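Local atomic coordinates of Proline/betaine transporter, RALF (Rickettsia prowazekii str. Madrid E, PDB entry 4D7R), a protein that probably acts as a guanine nucleotide exchange factor, here as an engineered chimera of a Rickettsia Sec7 domain and a Legionella capping domain. Residues Ile49-Ile52 / Lys53-Thr57; Asn77-Leu80 / Glu81-Gly84; Glu109-Tyr112 / Leu113-Leu116; Gly140-Tyr143 / Tyr144-Leu148. All blocks are in the same frame, centred on the assembly; numbering follows the deposited sequence.

How the interactions relate
All four contacts are local ones within the Rickettsia Sec7 domain of the chimera, and they follow one another along the chain. Interactions 2 and 3 are both helix N-caps, built on N79 and D111; interaction 1 lies within helix 45-58, and interaction 4 runs from helix 129-146 into the loop that follows. Interactions 1 and 2 have centres about 18 Å apart. Interactions 3 and 4, with centres about 10 Å apart, touch: Y143 OH lies 2.8 Å from K110 O, and N147 OD1 is 2.8 Å from E109 N, both probable hydrogen bonds to the loop leading into helix 112-121. Interaction 1 is remote, its centre about 34 Å from that of interaction 3.

Interaction 1: Ile49-Ile52 / Lys53-Thr57; sequences IARI and KKWCT
In helix 45-58 of the Sec7 domain, R51 lies along one turn of the helix and meets K54 and W55. Its CG is anti to the backbone N (chi1 -176°) and the chain bends at chi2 (51°), which carries the guanidinium along the helix towards both. W55 CB sits over one face of the guanidinium, 3.6 Å from R51 NH1, while R51 NH2 comes to the edge of the indole, 3.7 Å from W55 CD1; the two planes stand 75° apart. K54 crosses obliquely, its CD 3.4 Å from R51 NH1, and it brings K54 NZ to 3.2 Å from R51 NH1. These like charges have acidic partners close by: R51 NE forms a salt bridge with E36, and K54 NZ a long, weak ion pair with D58. Elsewhere on the helix, I52 CG2 packs 3.9 Å from C56 SG, and K53 CE lies 3.9 Å from I49 CG2, with K53 NZ salt-bridged to D93. Regular i to i+4 backbone bonds, such as W55 N to R51 O (2.8 Å), hold the turns beneath. The R51 and W55 side chains rest on L33 of helix 31-43, whereas I49 and I52 pack on F63 and T67 of helix 63-73.

Interaction 2: Asn77-Leu80 / Glu81-Gly84; sequences NLNL and EFVG
All four side-chain heavy atoms of N79 lie close to F82, and OD1 also meets E81. At its base, N79 CB is 3.7 Å from F82 CD2, already beside the phenyl ring. The next atom, N79 CG, is placed anti to the backbone N (chi1 172°), which swings the amide forward over the first turn of helix 80-88. From there N79 OD1 turns to the N-terminal end of the helix and takes the hydrogen bond from F82 N, at 2.9 Å with an N-H...O angle of 154°; the donor stands well above the amide plane. The same oxygen receives a weak, strongly bent bond from E81 N at 2.8 Å. The other branch, N79 ND2, lies 3.4 Å above the F82 ring, over its centre. Amide and ring planes are only 5° apart, a stacked pair in which the ring supports one face of the capping amide. N79 ND2 also donates to a water at 2.9 Å, and that water gives a weak bond to E81 OE1, whose stronger partner is K349, from the capping-domain part of the fusion. The N79 backbone takes part as well, since V83 N donates to N79 O at 3.1 Å, in the carbonyl plane; F82 N also donates to it weakly. Beside the cap, L78 CD1 packs 4.0 Å from V83 CG2, and both residues lie against F41 of helix 31-43. Together this is an asparagine N-cap, in which a side-chain oxygen serves amide N-H groups of the first helical turn that lack the usual i to i-4 carbonyl partner.

Interaction 3: Glu109-Tyr112 / Leu113-Leu116; sequences EKDY and LESL
D111 and S115 approach each other from the two ends of the first turn of helix 112-121, and both their backbones and side chains are engaged. The D111 carboxylate, with CG anti to the backbone N (chi1 176°), reaches forward so that OD2 accepts from E114 N at 3.0 Å. This N-H comes in on the anti side of the oxygen, 24° out of the carboxylate plane. The other oxygen, D111 OD1, takes a bond of 2.8 Å from a water that in turn accepts from L113 N. S115 reaches back to the same residue: its OG donates to D111 O at 2.9 Å, while S115 N donates to that same oxygen at 3.0 Å. The two donors come from opposite faces of the carbonyl plane, gripping D111 O between them. S115 OG also touches K110 CB, 3.3 Å away. Y112 turns from the cap into the domain interior, with its CE2 only loosely against L116 CD2 (4.4 Å); its ring packs against F205 and I209 of helix 203-215 and makes a T-shaped (edge-to-face) pair with Y143. Such a grouping is an aspartate N-cap, in which the negative side chain would also interact favourably with the helix dipole.

Interaction 4: Gly140-Tyr143 / Tyr144-Leu148; sequences GTHY and YEQNL
H142 meets Q146, and Y143 meets N147, in the C-terminal part of helix 129-146 of the Sec7 domain and just after it. The hydrogen bonds begin as ordinary helical ones, with Y144 N on G140 O and E145 N on T141 O, each at 3.0 Å. Further along the pattern changes: Q146 N donates to H142 O and only weakly to Y143 O, and the side chain of N147 joins in, its ND2 donating to Y143 O at 3.1 Å with an N-H...O angle of 160°. The carbonyl lies almost in the N147 amide plane, and N147 ND2 also donates to F107 O, so the group is fixed between the helix and the loop after helix 92-103. A water links two further side chains, lying at the edge of the H142 ring, 2.7 Å from H142 ND1, and donating to E145 OE1. H142 NE2 is bonded to F105 O and Q146 OE1 to F107 N, which ties both groups to the same loop. E145 runs alongside T141 in van der Waals contact, its OE2 3.8 Å from T141 CG2. Two contacts are over ring faces. Q146 CG forms a CH-pi contact with H142, 3.7 Å from the ring centroid and 27° off its normal. N147 ND2 sits 3.4 Å above the Y143 ring plane, offset toward the rim and nearest CE2 and CZ.

Interaction 1: Ile49-Ile52 / Lys53-Thr57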
ATOM      1  N   ILE A  49       0.339  -3.896  19.272  1.00 21.17           N
ATOM      2  CA  ILE A  49       0.225  -2.433  19.419  1.00 19.72           C
ATOM      3  C   ILE A  49      -0.521  -2.069  20.738  1.00 26.01           C
ATOM      4  O   ILE A  49      -0.115  -1.126  21.430  1.00 24.85           O
ATOM      5  CB  ILE A  49      -0.451  -1.789  18.154  1.00 20.95           C
ATOM      6  CG1 ILE A  49       0.385  -1.966  16.840  1.00 19.87           C
ATOM      7  CG2 ILE A  49      -0.832  -0.343  18.360  1.00 23.01           C
ATOM      8  CD1 ILE A  49       1.908  -1.554  16.890  1.00 21.53           C
ATOM      9  N   ALA A  50      -1.615  -2.797  21.060  1.00 25.08           N
ATOM     10  CA  ALA A  50      -2.383  -2.570  22.297  1.00 27.26           C
ATOM     11  C   ALA A  50      -1.491  -2.697  23.543  1.00 32.08           C
ATOM     12  O   ALA A  50      -1.607  -1.888  24.468  1.00 31.99           O
ATOM     13  CB  ALA A  50      -3.537  -3.559  22.386  1.00 29.37           C
ATOM     14  N   ARG A  51      -0.591  -3.700  23.553  1.00 28.23           N
ATOM     15  CA  ARG A  51       0.335  -3.911  24.663  1.00 26.93           C
ATOM     16  C   ARG A  51       1.350  -2.788  24.786  1.00 28.35           C
ATOM     17  O   ARG A  51       1.675  -2.427  25.910  1.00 28.30           O
ATOM     18  CB  ARG A  51       1.017  -5.288  24.611  1.00 24.84           C
ATOM     19  CG  ARG A  51       1.934  -5.627  25.816  1.00 29.94           C
ATOM     20  CD  ARG A  51       1.309  -5.438  27.208  1.00 40.56           C
ATOM     21  NE  ARG A  51       2.338  -5.515  28.252  1.00 48.12           N
ATOM     22  CZ  ARG A  51       2.461  -4.680  29.285  1.00 53.06           C
ATOM     23  NH1 ARG A  51       1.602  -3.683  29.450  1.00 40.45           N
ATOM     24  NH2 ARG A  51       3.437  -4.845  30.165  1.00 31.59           N
ATOM     25  N   ILE A  52       1.842  -2.223  23.649  1.00 23.69           N
ATOM     26  CA  ILE A  52       2.777  -1.087  23.666  1.00 21.67           C
ATOM     27  C   ILE A  52       2.028   0.113  24.247  1.00 26.53           C
ATOM     28  O   ILE A  52       2.589   0.853  25.063  1.00 24.00           O
ATOM     29  CB  ILE A  52       3.393  -0.746  22.257  1.00 23.25           C
ATOM     30  CG1 ILE A  52       4.204  -1.919  21.678  1.00 21.72           C
ATOM     31  CG2 ILE A  52       4.246   0.530  22.347  1.00 22.05           C
ATOM     32  CD1 ILE A  52       4.575  -1.806  20.184  1.00 22.02           C
ATOM     33  N   LYS A  53       0.755   0.305  23.823  1.00 25.60           N
ATOM     34  CA  LYS A  53      -0.124   1.367  24.329  1.00 26.71           C
ATOM     35  C   LYS A  53      -0.284   1.167  25.837  1.00 31.35           C
ATOM     36  O   LYS A  53      -0.004   2.083  26.604  1.00 29.84           O
ATOM     37  CB  LYS A  53      -1.511   1.325  23.650  1.00 28.70           C
ATOM     38  CG  LYS A  53      -1.519   1.871  22.220  1.00 32.69           C
ATOM     39  CD  LYS A  53      -2.861   1.664  21.526  1.00 32.02           C
ATOM     40  CE  LYS A  53      -2.901   2.363  20.185  1.00 37.45           C
ATOM     41  NZ  LYS A  53      -3.049   3.843  20.338  1.00 37.97           N
ATOM     42  N   LYS A  54      -0.658  -0.069  26.253  1.00 30.60           N
ATOM     43  CA  LYS A  54      -0.835  -0.459  27.664  1.00 30.83           C
ATOM     44  C   LYS A  54       0.432  -0.199  28.496  1.00 35.55           C
ATOM     45  O   LYS A  54       0.339   0.440  29.540  1.00 36.92           O
ATOM     46  CB  LYS A  54      -1.267  -1.939  27.766  1.00 33.71           C
ATOM     47  CG  LYS A  54      -1.622  -2.394  29.187  1.00 45.52           C
ATOM     48  CD  LYS A  54      -1.770  -3.915  29.279  1.00 54.17           C
ATOM     49  CE  LYS A  54      -1.958  -4.421  30.694  1.00 67.81           C
ATOM     50  NZ  LYS A  54      -0.745  -4.244  31.538  1.00 77.91           N
ATOM     51  N   TRP A  55       1.591  -0.663  28.061  1.00 30.67           N
ATOM     52  CA  TRP A  55       2.849  -0.432  28.758  1.00 29.26           C
ATOM     53  C   TRP A  55       3.254   0.985  28.808  1.00 29.61           C
ATOM     54  O   TRP A  55       3.708   1.399  29.802  1.00 28.21           O
ATOM     55  CB  TRP A  55       3.949  -1.250  28.154  1.00 27.19           C
ATOM     56  CG  TRP A  55       5.364  -1.222  28.777  1.00 27.80           C
ATOM     57  CD1 TRP A  55       5.895  -2.121  29.677  1.00 31.45           C
ATOM     58  CD2 TRP A  55       6.406  -0.302  28.503  1.00 26.53           C
ATOM     59  NE1 TRP A  55       7.166  -1.808  29.962  1.00 30.26           N
ATOM     60  CE2 TRP A  55       7.514  -0.693  29.262  1.00 30.70           C
ATOM     61  CE3 TRP A  55       6.522   0.795  27.682  1.00 26.72           C
ATOM     62  CZ2 TRP A  55       8.706  -0.006  29.223  1.00 29.58           C
ATOM     63  CZ3 TRP A  55       7.698   1.463  27.663  1.00 27.55           C
ATOM     64  CH2 TRP A  55       8.766   1.064  28.420  1.00 29.08           C
ATOM     65  N   CYS A  56       3.137   1.726  27.696  1.00 26.17           N
ATOM     66  CA  CYS A  56       3.461   3.160  27.686  1.00 25.01           C
ATOM     67  C   CYS A  56       2.555   3.952  28.663  1.00 31.66           C
ATOM     68  O   CYS A  56       3.028   4.875  29.302  1.00 31.50           O
ATOM     69  CB  CYS A  56       3.413   3.729  26.274  1.00 23.79           C
ATOM     70  SG  CYS A  56       4.756   3.148  25.197  1.00 26.12           S
ATOM     71  N   THR A  57       1.281   3.549  28.810  1.00 31.41           N
ATOM     72  CA  THR A  57       0.328   4.175  29.742  1.00 32.25           C
ATOM     73  C   THR A  57       0.808   3.947  31.182  1.00 37.79           C
ATOM     74  O   THR A  57       0.932   4.908  31.942  1.00 38.29           O
ATOM     75  CB  THR A  57      -1.110   3.646  29.492  1.00 37.83           C
ATOM     76  OG1 THR A  57      -1.514   3.982  28.170  1.00 39.61           O
ATOM     77  CG2 THR A  57      -2.134   4.218  30.475  1.00 35.70           C
TER

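Interaction 2: Asn77-Leu80 / Glu81-Gly84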
ATOM      1  N   ASN A  77      12.945 -10.090  14.128  1.00 25.03           N
ATOM      2  CA  ASN A  77      12.031 -10.848  14.957  1.00 24.24           C
ATOM      3  C   ASN A  77      10.564 -10.675  14.703  1.00 25.21           C
ATOM      4  O   ASN A  77       9.781 -11.320  15.319  1.00 25.66           O
ATOM      5  CB  ASN A  77      12.286 -10.562  16.425  1.00 25.64           C
ATOM      6  CG  ASN A  77      13.656 -10.946  16.823  1.00 45.54           C
ATOM      7  OD1 ASN A  77      14.136 -11.965  16.397  1.00 41.94           O
ATOM      8  ND2 ASN A  77      14.323 -10.098  17.560  1.00 34.94           N
ATOM      9  N   LEU A  78      10.224  -9.752  13.827  1.00 18.98           N
ATOM     10  CA  LEU A  78       8.862  -9.390  13.630  1.00 17.62           C
ATOM     11  C   LEU A  78       8.381  -9.782  12.239  1.00 19.96           C
ATOM     12  O   LEU A  78       9.127  -9.921  11.343  1.00 19.79           O
ATOM     13  CB  LEU A  78       8.640  -7.899  13.860  1.00 16.59           C
ATOM     14  CG  LEU A  78       8.720  -7.250  15.235  1.00 21.24           C
ATOM     15  CD1 LEU A  78       8.926  -5.743  15.154  1.00 21.06           C
ATOM     16  CD2 LEU A  78       7.536  -7.525  16.094  1.00 21.74           C
ATOM     17  N   ASN A  79       7.105  -9.955  12.139  1.00 17.59           N
ATOM     18  CA  ASN A  79       6.501 -10.261  10.878  1.00 16.33           C
ATOM     19  C   ASN A  79       6.576  -8.970  10.073  1.00 17.67           C
ATOM     20  O   ASN A  79       5.867  -8.087  10.330  1.00 14.52           O
ATOM     21  CB  ASN A  79       5.091 -10.685  11.066  1.00 21.76           C
ATOM     22  CG  ASN A  79       4.318 -10.836   9.753  1.00 29.74           C
ATOM     23  OD1 ASN A  79       4.423 -10.048   8.850  1.00 23.15           O
ATOM     24  ND2 ASN A  79       3.531 -11.885   9.687  1.00 22.80           N
ATOM     25  N   LEU A  80       7.441  -8.949   9.087  1.00 15.18           N
ATOM     26  CA  LEU A  80       7.658  -7.742   8.291  1.00 15.32           C
ATOM     27  C   LEU A  80       6.491  -7.333   7.401  1.00 18.44           C
ATOM     28  O   LEU A  80       6.399  -6.206   7.060  1.00 17.49           O
ATOM     29  CB  LEU A  80       8.958  -7.779   7.522  1.00 15.27           C
ATOM     30  CG  LEU A  80      10.208  -7.891   8.394  1.00 18.78           C
ATOM     31  CD1 LEU A  80      11.443  -7.615   7.618  1.00 18.14           C
ATOM     32  CD2 LEU A  80      10.111  -6.983   9.606  1.00 18.88           C
ATOM     33  N   GLU A  81       5.588  -8.257   7.098  1.00 16.38           N
ATOM     34  CA  GLU A  81       4.376  -7.902   6.384  1.00 15.22           C
ATOM     35  C   GLU A  81       3.538  -7.003   7.229  1.00 16.21           C
ATOM     36  O   GLU A  81       3.015  -6.045   6.767  1.00 14.36           O
ATOM     37  CB  GLU A  81       3.492  -9.104   6.000  1.00 17.46           C
ATOM     38  CG  GLU A  81       4.170 -10.219   5.254  1.00 33.02           C
ATOM     39  CD  GLU A  81       3.237 -11.035   4.359  1.00 40.27           C
ATOM     40  OE1 GLU A  81       2.098 -11.111   4.663  1.00 18.76           O
ATOM     41  OE2 GLU A  81       3.685 -11.532   3.337  1.00 30.06           O
ATOM     42  N   PHE A  82       3.424  -7.359   8.500  1.00 12.67           N
ATOM     43  CA  PHE A  82       2.603  -6.652   9.414  1.00 12.15           C
ATOM     44  C   PHE A  82       3.256  -5.290   9.713  1.00 14.29           C
ATOM     45  O   PHE A  82       2.598  -4.349   9.844  1.00 14.39           O
ATOM     46  CB  PHE A  82       2.386  -7.445  10.729  1.00 14.12           C
ATOM     47  CG  PHE A  82       1.561  -8.718  10.602  1.00 16.24           C
ATOM     48  CD1 PHE A  82       0.813  -8.990   9.498  1.00 19.75           C
ATOM     49  CD2 PHE A  82       1.545  -9.616  11.635  1.00 21.68           C
ATOM     50  CE1 PHE A  82       0.095 -10.149   9.393  1.00 21.76           C
ATOM     51  CE2 PHE A  82       0.815 -10.773  11.548  1.00 24.56           C
ATOM     52  CZ  PHE A  82       0.114 -11.043  10.413  1.00 21.69           C
ATOM     53  N   VAL A  83       4.571  -5.276   9.834  1.00 10.74           N
ATOM     54  CA  VAL A  83       5.281  -4.001  10.065  1.00 10.10           C
ATOM     55  C   VAL A  83       5.030  -3.091   8.855  1.00 14.06           C
ATOM     56  O   VAL A  83       4.614  -1.942   9.046  1.00 12.89           O
ATOM     57  CB  VAL A  83       6.800  -4.170  10.368  1.00 13.82           C
ATOM     58  CG1 VAL A  83       7.567  -2.851  10.227  1.00 11.99           C
ATOM     59  CG2 VAL A  83       7.018  -4.784  11.737  1.00 14.41           C
ATOM     60  N   GLY A  84       5.259  -3.612   7.636  1.00 11.01           N
ATOM     61  CA  GLY A  84       5.062  -2.847   6.402  1.00 11.52           C
ATOM     62  C   GLY A  84       3.651  -2.292   6.319  1.00 15.07           C
ATOM     63  O   GLY A  84       3.452  -1.100   6.031  1.00 15.08           O
TER
HETATM   64  O   HOH W   1       2.148 -12.558   7.281  1.00 29.20           O

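Interaction 3: Glu109-Tyr112 / Leu113-Leu116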
ATOM      1  N   GLU A 109      25.306  11.944   5.332  1.00 21.16           N
ATOM      2  CA  GLU A 109      26.471  11.701   4.470  1.00 20.93           C
ATOM      3  C   GLU A 109      26.481  10.287   3.890  1.00 24.88           C
ATOM      4  O   GLU A 109      27.548   9.769   3.544  1.00 24.63           O
ATOM      5  CB  GLU A 109      27.798  12.011   5.212  1.00 22.17           C
ATOM      6  CG  GLU A 109      27.901  13.444   5.694  1.00 27.10           C
ATOM      7  CD  GLU A 109      29.159  13.738   6.487  1.00 35.75           C
ATOM      8  OE1 GLU A 109      29.557  12.899   7.328  1.00 32.27           O
ATOM      9  OE2 GLU A 109      29.735  14.827   6.283  1.00 31.95           O
ATOM     10  N   LYS A 110      25.282   9.657   3.779  1.00 20.87           N
ATOM     11  CA  LYS A 110      25.156   8.331   3.216  1.00 19.87           C
ATOM     12  C   LYS A 110      24.809   8.471   1.749  1.00 24.23           C
ATOM     13  O   LYS A 110      24.205   9.473   1.340  1.00 23.66           O
ATOM     14  CB  LYS A 110      24.075   7.483   3.939  1.00 22.27           C
ATOM     15  CG  LYS A 110      24.344   7.165   5.409  1.00 24.01           C
ATOM     16  CD  LYS A 110      25.685   6.504   5.695  1.00 33.99           C
ATOM     17  CE  LYS A 110      26.003   6.577   7.169  1.00 51.28           C
ATOM     18  NZ  LYS A 110      27.457   6.373   7.428  1.00 65.44           N
ATOM     19  N   ASP A 111      25.219   7.470   0.968  1.00 20.58           N
ATOM     20  CA  ASP A 111      24.943   7.351  -0.457  1.00 20.30           C
ATOM     21  C   ASP A 111      23.421   7.232  -0.579  1.00 22.58           C
ATOM     22  O   ASP A 111      22.813   6.447   0.162  1.00 19.43           O
ATOM     23  CB  ASP A 111      25.599   6.078  -1.015  1.00 22.16           C
ATOM     24  CG  ASP A 111      25.275   5.851  -2.484  1.00 27.66           C
ATOM     25  OD1 ASP A 111      25.745   6.649  -3.325  1.00 28.67           O
ATOM     26  OD2 ASP A 111      24.477   4.939  -2.780  1.00 30.27           O
ATOM     27  N   TYR A 112      22.829   8.018  -1.498  1.00 18.37           N
ATOM     28  CA  TYR A 112      21.392   8.051  -1.711  1.00 17.09           C
ATOM     29  C   TYR A 112      20.812   6.673  -2.019  1.00 19.87           C
ATOM     30  O   TYR A 112      19.893   6.236  -1.322  1.00 16.00           O
ATOM     31  CB  TYR A 112      21.015   9.036  -2.825  1.00 17.12           C
ATOM     32  CG  TYR A 112      19.530   9.045  -3.105  1.00 16.72           C
ATOM     33  CD1 TYR A 112      18.661   9.784  -2.313  1.00 17.76           C
ATOM     34  CD2 TYR A 112      18.990   8.290  -4.146  1.00 17.24           C
ATOM     35  CE1 TYR A 112      17.301   9.824  -2.584  1.00 18.89           C
ATOM     36  CE2 TYR A 112      17.625   8.292  -4.402  1.00 17.49           C
ATOM     37  CZ  TYR A 112      16.788   9.070  -3.624  1.00 23.04           C
ATOM     38  OH  TYR A 112      15.450   9.085  -3.857  1.00 20.87           O
ATOM     39  N   LEU A 113      21.335   6.017  -3.021  1.00 17.85           N
ATOM     40  CA  LEU A 113      20.769   4.749  -3.394  1.00 18.41           C
ATOM     41  C   LEU A 113      20.931   3.635  -2.309  1.00 20.50           C
ATOM     42  O   LEU A 113      20.048   2.861  -2.073  1.00 17.90           O
ATOM     43  CB  LEU A 113      21.334   4.292  -4.713  1.00 18.46           C
ATOM     44  CG  LEU A 113      20.715   3.056  -5.256  1.00 21.65           C
ATOM     45  CD1 LEU A 113      19.252   3.304  -5.547  1.00 20.80           C
ATOM     46  CD2 LEU A 113      21.412   2.698  -6.542  1.00 24.01           C
ATOM     47  N   GLU A 114      22.075   3.602  -1.666  1.00 16.74           N
ATOM     48  CA  GLU A 114      22.300   2.649  -0.579  1.00 17.38           C
ATOM     49  C   GLU A 114      21.273   2.877   0.528  1.00 20.87           C
ATOM     50  O   GLU A 114      20.707   1.920   1.055  1.00 21.21           O
ATOM     51  CB  GLU A 114      23.733   2.783  -0.041  1.00 19.81           C
ATOM     52  CG  GLU A 114      24.689   1.818  -0.731  1.00 35.69           C
ATOM     53  CD  GLU A 114      24.617   0.378  -0.250  1.00 63.30           C
ATOM     54  OE1 GLU A 114      25.180   0.089   0.832  1.00 77.49           O
ATOM     55  OE2 GLU A 114      24.000  -0.462  -0.947  1.00 43.52           O
ATOM     56  N   SER A 115      21.000   4.143   0.830  1.00 15.20           N
ATOM     57  CA  SER A 115      20.007   4.533   1.839  1.00 14.79           C
ATOM     58  C   SER A 115      18.607   4.050   1.418  1.00 18.29           C
ATOM     59  O   SER A 115      17.891   3.473   2.237  1.00 17.53           O
ATOM     60  CB  SER A 115      20.018   6.043   2.011  1.00 17.86           C
ATOM     61  OG  SER A 115      21.242   6.444   2.601  1.00 19.85           O
ATOM     62  N   LEU A 116      18.235   4.252   0.132  1.00 14.62           N
ATOM     63  CA  LEU A 116      16.915   3.807  -0.369  1.00 13.43           C
ATOM     64  C   LEU A 116      16.756   2.288  -0.321  1.00 19.44           C
ATOM     65  O   LEU A 116      15.739   1.797   0.195  1.00 17.29           O
ATOM     66  CB  LEU A 116      16.629   4.399  -1.762  1.00 12.96           C
ATOM     67  CG  LEU A 116      15.311   3.995  -2.498  1.00 14.38           C
ATOM     68  CD1 LEU A 116      14.062   4.339  -1.666  1.00 13.81           C
ATOM     69  CD2 LEU A 116      15.194   4.718  -3.788  1.00 13.75           C
TER
HETATM   70  O   HOH W   2      23.589   6.874  -5.096  1.00 22.49           O

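Interaction 4: Gly140-Tyr143 / Tyr144-Leu148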
ATOM      1  N   GLY A 140      12.127   9.812   1.272  1.00 16.00           N
ATOM      2  CA  GLY A 140      12.615  11.044   0.636  1.00 14.98           C
ATOM      3  C   GLY A 140      12.758  12.217   1.586  1.00 16.19           C
ATOM      4  O   GLY A 140      13.820  12.840   1.671  1.00 14.19           O
ATOM      5  N   THR A 141      11.693  12.519   2.334  1.00 14.07           N
ATOM      6  CA  THR A 141      11.717  13.592   3.310  1.00 14.23           C
ATOM      7  C   THR A 141      12.876  13.460   4.316  1.00 17.70           C
ATOM      8  O   THR A 141      13.597  14.437   4.564  1.00 15.59           O
ATOM      9  CB  THR A 141      10.329  13.727   3.954  1.00 21.30           C
ATOM     10  OG1 THR A 141       9.410  14.090   2.921  1.00 17.06           O
ATOM     11  CG2 THR A 141      10.297  14.790   5.075  1.00 23.49           C
ATOM     12  N   HIS A 142      13.045  12.264   4.902  1.00 14.72           N
ATOM     13  CA  HIS A 142      14.092  12.071   5.905  1.00 14.80           C
ATOM     14  C   HIS A 142      15.505  12.111   5.308  1.00 16.98           C
ATOM     15  O   HIS A 142      16.419  12.680   5.941  1.00 15.23           O
ATOM     16  CB  HIS A 142      13.858  10.789   6.732  1.00 15.85           C
ATOM     17  CG  HIS A 142      14.915  10.543   7.781  1.00 20.03           C
ATOM     18  ND1 HIS A 142      15.118  11.432   8.833  1.00 22.40           N
ATOM     19  CD2 HIS A 142      15.800   9.524   7.898  1.00 22.92           C
ATOM     20  CE1 HIS A 142      16.100  10.917   9.556  1.00 22.75           C
ATOM     21  NE2 HIS A 142      16.569   9.789   9.016  1.00 23.15           N
ATOM     22  N   TYR A 143      15.675  11.556   4.084  1.00 13.94           N
ATOM     23  CA  TYR A 143      16.982  11.574   3.440  1.00 13.48           C
ATOM     24  C   TYR A 143      17.411  13.018   3.157  1.00 18.09           C
ATOM     25  O   TYR A 143      18.543  13.384   3.437  1.00 18.60           O
ATOM     26  CB  TYR A 143      17.040  10.687   2.176  1.00 14.11           C
ATOM     27  CG  TYR A 143      18.425  10.737   1.565  1.00 15.54           C
ATOM     28  CD1 TYR A 143      18.774  11.743   0.664  1.00 16.68           C
ATOM     29  CD2 TYR A 143      19.429   9.871   1.997  1.00 17.68           C
ATOM     30  CE1 TYR A 143      20.076  11.867   0.189  1.00 17.74           C
ATOM     31  CE2 TYR A 143      20.719   9.942   1.471  1.00 18.89           C
ATOM     32  CZ  TYR A 143      21.043  10.963   0.589  1.00 21.70           C
ATOM     33  OH  TYR A 143      22.302  11.081   0.063  1.00 17.30           O
ATOM     34  N   TYR A 144      16.483  13.837   2.678  1.00 15.95           N
ATOM     35  CA  TYR A 144      16.689  15.252   2.407  1.00 16.42           C
ATOM     36  C   TYR A 144      17.052  15.968   3.704  1.00 19.41           C
ATOM     37  O   TYR A 144      18.088  16.640   3.774  1.00 18.53           O
ATOM     38  CB  TYR A 144      15.432  15.878   1.770  1.00 17.62           C
ATOM     39  CG  TYR A 144      15.457  17.395   1.753  1.00 20.21           C
ATOM     40  CD1 TYR A 144      16.424  18.091   1.029  1.00 21.75           C
ATOM     41  CD2 TYR A 144      14.559  18.135   2.517  1.00 21.77           C
ATOM     42  CE1 TYR A 144      16.496  19.483   1.067  1.00 23.21           C
ATOM     43  CE2 TYR A 144      14.608  19.532   2.543  1.00 22.56           C
ATOM     44  CZ  TYR A 144      15.570  20.198   1.805  1.00 29.62           C
ATOM     45  OH  TYR A 144      15.599  21.569   1.792  1.00 29.87           O
ATOM     46  N   GLU A 145      16.236  15.771   4.742  1.00 16.49           N
ATOM     47  CA  GLU A 145      16.481  16.387   6.054  1.00 16.07           C
ATOM     48  C   GLU A 145      17.857  16.076   6.657  1.00 18.89           C
ATOM     49  O   GLU A 145      18.433  16.952   7.314  1.00 18.06           O
ATOM     50  CB  GLU A 145      15.333  16.099   7.023  1.00 17.17           C
ATOM     51  CG  GLU A 145      14.094  16.930   6.691  1.00 26.99           C
ATOM     52  CD  GLU A 145      12.799  16.611   7.419  1.00 41.24           C
ATOM     53  OE1 GLU A 145      12.705  15.528   8.034  1.00 35.09           O
ATOM     54  OE2 GLU A 145      11.865  17.445   7.360  1.00 40.40           O
ATOM     55  N   GLN A 146      18.406  14.859   6.400  1.00 16.11           N
ATOM     56  CA  GLN A 146      19.719  14.456   6.903  1.00 17.63           C
ATOM     57  C   GLN A 146      20.869  14.905   6.000  1.00 21.91           C
ATOM     58  O   GLN A 146      22.031  14.744   6.374  1.00 21.17           O
ATOM     59  CB  GLN A 146      19.778  12.935   7.127  1.00 18.63           C
ATOM     60  CG  GLN A 146      18.756  12.486   8.179  1.00 25.52           C
ATOM     61  CD  GLN A 146      19.323  11.502   9.151  1.00 36.70           C
ATOM     62  OE1 GLN A 146      19.553  10.359   8.821  1.00 34.62           O
ATOM     63  NE2 GLN A 146      19.454  11.899  10.391  1.00 34.62           N
ATOM     64  N   ASN A 147      20.565  15.431   4.808  1.00 18.91           N
ATOM     65  CA  ASN A 147      21.585  15.855   3.852  1.00 18.86           C
ATOM     66  C   ASN A 147      21.110  17.143   3.186  1.00 23.43           C
ATOM     67  O   ASN A 147      21.162  17.275   1.962  1.00 22.96           O
ATOM     68  CB  ASN A 147      21.795  14.752   2.807  1.00 18.44           C
ATOM     69  CG  ASN A 147      22.358  13.488   3.380  1.00 27.85           C
ATOM     70  OD1 ASN A 147      23.557  13.406   3.642  1.00 19.41           O
ATOM     71  ND2 ASN A 147      21.493  12.512   3.665  1.00 19.73           N
ATOM     72  N   LEU A 148      20.618  18.078   4.011  1.00 20.87           N
ATOM     73  CA  LEU A 148      20.002  19.322   3.592  1.00 21.02           C
ATOM     74  C   LEU A 148      20.734  20.116   2.522  1.00 25.13           C
ATOM     75  O   LEU A 148      21.821  20.632   2.765  1.00 22.88           O
ATOM     76  CB  LEU A 148      19.685  20.188   4.819  1.00 21.44           C
ATOM     77  CG  LEU A 148      18.504  21.134   4.681  1.00 26.47           C
ATOM     78  CD1 LEU A 148      17.194  20.414   4.995  1.00 25.94           C
ATOM     79  CD2 LEU A 148      18.691  22.354   5.579  1.00 30.50           C
TER
HETATM   80  O   HOH W   3      13.994  13.810   9.231  1.00 25.92           O